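Local coordinates for protein apicoplast TIC22, putative (Plasmodium falciparum 3D7, PDB 4E6Z) that serves as an essential chaperone required for protein import into the apicoplast, the relict plastid of the malaria parasite, at residues 113-116 / 117-121; 137-140 / 141-145. All coordinates share one frame; numbering follows the deposited sequence.

Contact 1: residues 113-116 / 117-121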
loop_
_atom_site.group_PDB
_atom_site.type_symbol
_atom_site.label_atom_id
_atom_site.label_comp_id
_atom_site.label_asym_id
_atom_site.label_seq_id
_atom_site.Cartn_x
_atom_site.Cartn_y
_atom_site.Cartn_z
ATOM N N LEU A 113 -1.401 -14.199 8.946
ATOM C CA LEU A 113 -2.474 -15.134 9.245
ATOM C C LEU A 113 -1.910 -16.549 9.375
ATOM O O LEU A 113 -2.240 -17.280 10.306
ATOM C CB LEU A 113 -3.547 -15.084 8.155
ATOM C CG LEU A 113 -4.715 -16.073 8.261
ATOM C CD1 LEU A 113 -5.997 -15.472 7.681
ATOM C CD2 LEU A 113 -4.384 -17.390 7.577
ATOM N N ASN A 114 -1.059 -16.931 8.431
ATOM C CA ASN A 114 -0.430 -18.246 8.467
ATOM C C ASN A 114 0.415 -18.454 9.724
ATOM O O ASN A 114 0.440 -19.549 10.282
ATOM C CB ASN A 114 0.406 -18.478 7.207
ATOM C CG ASN A 114 -0.448 -18.663 5.966
ATOM O OD1 ASN A 114 -1.624 -19.012 6.055
ATOM N ND2 ASN A 114 0.143 -18.440 4.801
ATOM N N ASP A 115 1.100 -17.402 10.166
ATOM C CA ASP A 115 1.904 -17.467 11.384
ATOM C C ASP A 115 1.024 -17.629 12.622
ATOM O O ASP A 115 1.398 -18.301 13.580
ATOM C CB ASP A 115 2.765 -16.211 11.528
ATOM C CG ASP A 115 4.017 -16.253 10.664
ATOM O OD1 ASP A 115 4.323 -17.327 10.100
ATOM O OD2 ASP A 115 4.693 -15.208 10.554
HETATM N N MSE A 116 -0.141 -16.996 12.598
HETATM C CA MSE A 116 -1.075 -17.100 13.709
HETATM C C MSE A 116 -1.614 -18.519 13.826
HETATM O O MSE A 116 -1.605 -19.099 14.905
HETATM C CB MSE A 116 -2.203 -16.091 13.545
HETATM C CG MSE A 116 -1.720 -14.660 13.679
HETATM SE SE MSE A 116 -3.004 -13.339 13.059
HETATM C CE MSE A 116 -2.032 -11.734 13.526
ATOM N N ILE A 117 -2.052 -19.083 12.707
ATOM C CA ILE A 117 -2.472 -20.477 12.681
ATOM C C ILE A 117 -1.354 -21.398 13.152
ATOM O O ILE A 117 -1.591 -22.353 13.891
ATOM C CB ILE A 117 -2.885 -20.915 11.266
ATOM C CG1 ILE A 117 -4.012 -20.028 10.739
ATOM C CG2 ILE A 117 -3.299 -22.381 11.271
ATOM C CD1 ILE A 117 -5.184 -19.940 11.671
ATOM N N LYS A 118 -0.138 -21.104 12.710
ATOM C CA LYS A 118 1.008 -21.961 12.980
ATOM C C LYS A 118 1.402 -21.981 14.462
ATOM O O LYS A 118 1.703 -23.035 15.016
ATOM C CB LYS A 118 2.206 -21.532 12.119
ATOM C CG LYS A 118 3.495 -22.270 12.449
ATOM C CD LYS A 118 4.681 -21.712 11.676
ATOM C CE LYS A 118 4.975 -22.545 10.439
ATOM N NZ LYS A 118 5.189 -23.983 10.787
ATOM N N TYR A 119 1.399 -20.813 15.094
ATOM C CA TYR A 119 1.897 -20.694 16.461
ATOM C C TYR A 119 0.791 -20.749 17.512
ATOM O O TYR A 119 1.071 -20.871 18.701
ATOM C CB TYR A 119 2.727 -19.418 16.624
ATOM C CG TYR A 119 3.967 -19.411 15.761
ATOM C CD1 TYR A 119 4.937 -20.390 15.912
ATOM C CD2 TYR A 119 4.160 -18.441 14.786
ATOM C CE1 TYR A 119 6.068 -20.400 15.130
ATOM C CE2 TYR A 119 5.294 -18.443 13.993
ATOM C CZ TYR A 119 6.244 -19.430 14.173
ATOM O OH TYR A 119 7.381 -19.455 13.401
ATOM N N ASN A 120 -0.459 -20.654 17.065
ATOM C CA ASN A 120 -1.610 -20.746 17.957
ATOM C C ASN A 120 -2.847 -21.180 17.177
ATOM O O ASN A 120 -3.788 -20.408 17.000
ATOM C CB ASN A 120 -1.849 -19.407 18.660
ATOM C CG ASN A 120 -2.672 -19.546 19.931
ATOM O OD1 ASN A 120 -3.368 -20.541 20.130
ATOM N ND2 ASN A 120 -2.601 -18.540 20.795
ATOM N N GLY A 121 -2.826 -22.420 16.702
ATOM C CA GLY A 121 -3.910 -22.961 15.905
ATOM C C GLY A 121 -5.185 -23.165 16.697
ATOM O O GLY A 121 -6.285 -23.041 16.159
#
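Leu113 and Ile117, one helical turn apart, lie alongside each other and point the same way, Leu113 CD2 meeting Ile117 CG1 at 4.1 Å. Ile117 sets its CG1 branch beside its own backbone N (chi1 -58°), which brings CG1 to 3.3 Å from Leu113 O, the same carbonyl oxygen that accepts the hydrogen bond from Ile117 N. CG1 thus packs against the oxygen that the backbone N-H is bonded to, and this is the tightly packed side of the turn. Met116 belongs to the same inner side: it is buried, its chain runs extended beyond CG, and it reaches Ile82 of strand 78-83 and Tyr124 of helix 121-124, with a bound glycerol close by. Leu113 also rests on Ile82, while Ile117 packs against Tyr124 and Ile128. These residues are the last two turns of helix 106-119 and the step out of it; i to i+4 bonds continue as Lys118 N to Asn114 O and Tyr119 N to Asp115 O, both 2.9 Å. The last of them joins Asn120 N to Met116 O at 2.9 Å. Asn120 is the first residue to leave helical backbone angles and at once serves as N-cap of helix 121-124, its OD1 accepting a hydrogen bond from Lys123 N. Between side chains the fit is looser on the solvent side. Tyr119 and Asp115 run side by side, with the carboxylate and ring planes 50° apart and Asp115 OD1 4.2 Å from Tyr119 CE2. The exception is ring against backbone, Tyr119 CD2 coming to 3.0 Å from Asp115 O, oblique to the ring. Lys118 CD passes over one ring face, toward the rim, whereas Lys118 NZ stands 6.7 Å from Asp115 OD1, too distant for a direct ion pair.

Contact 2: residues 137-140 / 141-145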
loop_
_atom_site.group_PDB
_atom_site.type_symbol
_atom_site.label_atom_id
_atom_site.label_comp_id
_atom_site.label_asym_id
_atom_site.label_seq_id
_atom_site.Cartn_x
_atom_site.Cartn_y
_atom_site.Cartn_z
ATOM N N LYS A 137 -9.623 4.917 4.081
ATOM C CA LYS A 137 -10.010 4.509 5.425
ATOM C C LYS A 137 -8.783 4.377 6.327
ATOM O O LYS A 137 -8.811 4.776 7.489
ATOM C CB LYS A 137 -10.773 3.184 5.380
ATOM C CG LYS A 137 -11.070 2.587 6.740
ATOM C CD LYS A 137 -12.030 3.457 7.532
ATOM C CE LYS A 137 -12.375 2.811 8.871
ATOM N NZ LYS A 137 -13.377 3.596 9.642
ATOM N N ALA A 138 -7.706 3.821 5.782
ATOM C CA ALA A 138 -6.480 3.626 6.548
ATOM C C ALA A 138 -5.883 4.964 6.971
ATOM O O ALA A 138 -5.360 5.101 8.076
ATOM C CB ALA A 138 -5.470 2.818 5.742
ATOM N N TYR A 139 -5.963 5.947 6.082
ATOM C CA TYR A 139 -5.473 7.287 6.376
ATOM C C TYR A 139 -6.341 7.937 7.448
ATOM O O TYR A 139 -5.834 8.572 8.371
ATOM C CB TYR A 139 -5.462 8.140 5.107
ATOM C CG TYR A 139 -4.888 9.527 5.292
ATOM C CD1 TYR A 139 -5.615 10.655 4.931
ATOM C CD2 TYR A 139 -3.621 9.707 5.828
ATOM C CE1 TYR A 139 -5.091 11.923 5.095
ATOM C CE2 TYR A 139 -3.090 10.972 5.998
ATOM C CZ TYR A 139 -3.827 12.076 5.631
ATOM O OH TYR A 139 -3.300 13.335 5.800
ATOM N N GLU A 140 -7.653 7.770 7.320
ATOM C CA GLU A 140 -8.590 8.265 8.322
ATOM C C GLU A 140 -8.278 7.678 9.695
ATOM O O GLU A 140 -8.461 8.338 10.715
ATOM C CB GLU A 140 -10.028 7.931 7.921
ATOM C CG GLU A 140 -10.471 8.573 6.617
ATOM C CD GLU A 140 -11.852 8.119 6.179
ATOM O OE1 GLU A 140 -12.380 7.153 6.773
ATOM O OE2 GLU A 140 -12.410 8.729 5.240
ATOM N N LEU A 141 -7.794 6.440 9.712
ATOM C CA LEU A 141 -7.461 5.762 10.959
ATOM C C LEU A 141 -6.184 6.312 11.587
ATOM O O LEU A 141 -6.185 6.730 12.744
ATOM C CB LEU A 141 -7.336 4.253 10.734
ATOM C CG LEU A 141 -8.651 3.508 10.488
ATOM C CD1 LEU A 141 -8.394 2.038 10.191
ATOM C CD2 LEU A 141 -9.587 3.659 11.684
HETATM N N MSE A 142 -5.098 6.307 10.823
HETATM C CA MSE A 142 -3.815 6.806 11.309
HETATM C C MSE A 142 -3.925 8.255 11.771
HETATM O O MSE A 142 -3.276 8.659 12.734
HETATM C CB MSE A 142 -2.756 6.692 10.212
HETATM C CG MSE A 142 -2.635 5.304 9.619
HETATM SE SE MSE A 142 -1.767 5.321 7.884
HETATM C CE MSE A 142 -0.002 5.949 8.427
ATOM N N LYS A 143 -4.751 9.027 11.072
ATOM C CA LYS A 143 -4.942 10.443 11.368
ATOM C C LYS A 143 -5.805 10.641 12.609
ATOM O O LYS A 143 -5.444 11.389 13.518
ATOM C CB LYS A 143 -5.590 11.143 10.175
ATOM C CG LYS A 143 -5.874 12.619 10.390
ATOM C CD LYS A 143 -6.846 13.140 9.345
ATOM C CE LYS A 143 -6.380 12.793 7.942
ATOM N NZ LYS A 143 -7.382 13.181 6.912
ATOM N N GLU A 144 -6.951 9.969 12.633
ATOM C CA GLU A 144 -7.863 10.022 13.770
ATOM C C GLU A 144 -7.172 9.604 15.067
ATOM O O GLU A 144 -7.620 9.953 16.162
ATOM C CB GLU A 144 -9.079 9.134 13.500
ATOM C CG GLU A 144 -9.673 8.477 14.730
ATOM C CD GLU A 144 -10.005 7.018 14.492
ATOM O OE1 GLU A 144 -9.100 6.171 14.647
ATOM O OE2 GLU A 144 -11.167 6.719 14.144
ATOM N N PHE A 145 -6.078 8.861 14.940
ATOM C CA PHE A 145 -5.323 8.399 16.100
ATOM C C PHE A 145 -4.591 9.543 16.792
ATOM O O PHE A 145 -4.643 9.677 18.015
ATOM C CB PHE A 145 -4.325 7.311 15.694
ATOM C CG PHE A 145 -3.333 6.967 16.768
ATOM C CD1 PHE A 145 -3.693 6.150 17.828
ATOM C CD2 PHE A 145 -2.038 7.456 16.717
ATOM C CE1 PHE A 145 -2.781 5.831 18.817
ATOM C CE2 PHE A 145 -1.123 7.141 17.703
ATOM C CZ PHE A 145 -1.495 6.327 18.754
#
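Tyr139 and Lys143 make the closest side-chain contact here, the lysine crossing the tyrosine ring obliquely. Both Lys143 CE and Lys143 NZ lie 3.2 Å from Tyr139 CE1, so the methylene and the ammonium end both approach the same ring carbon obliquely, and Lys143 CE also lies 3.5 Å from Tyr139 CZ. The tyrosine sends its CG away from its own backbone N (chi1 -176°), and the lysine bends at chi3 (-52°) to bring its end across. A second pair, Lys137 and Leu141, touches more loosely through carbon alone: Lys137 CE approaches Leu141 CD2 at 4.1 Å. Leucine and methionine also press on the backbone oxygens of the preceding turn, with Leu141 CG 3.3 Å from Lys137 O and Met142 CG 3.1 Å from Ala138 O. Next outward comes the regular hydrogen bonding of an alpha helix, which fixes the spacing of these pairs: Lys143 N binds Tyr139 O and Glu144 N binds Glu140 O. Leu141 N is shared, bonding to Lys137 O and, weakly, to Ala138 O, while Ala138 O takes its straighter bond from Met142 N (3.0 Å). Acidic groups stand off from the lysines within the segment, Glu144 OE2 lying 5.9 Å from Lys137 NZ. Beyond the helix, Lys143 NZ has a weak, long ion pair with Glu71, and Tyr139 also touches Leu74 and Phe248, so the crossing pair faces parts of the chain well removed in sequence. At the helix start, Lys137 N is hydrogen-bonded to Thr134 OG1, at the end of strand 129-134, from which helix 135-150 directly follows. On another side Ala138, Leu141 and Met142 all touch Met102, seating this helix against strand 97-103.

Each contact lies within its own helix, at the surface, and each has one buried residue, but they do different work. Contact 1 ends helix 106-119 and hands the chain over to helix 121-124; contact 2 lies within helix 135-150, whose regular bonding runs on past it. The centre of contact 1 lies about 23 Å from the centre of the chain, that of contact 2 about 14 Å, and their nearest atoms are about 16 Å apart, without touching. The inner sides differ too: strand 78-83 receives the turn of contact 1, strand 97-103 that of contact 2. An aliphatic pair leads the former, an aromatic ring crossed by a lysine the latter.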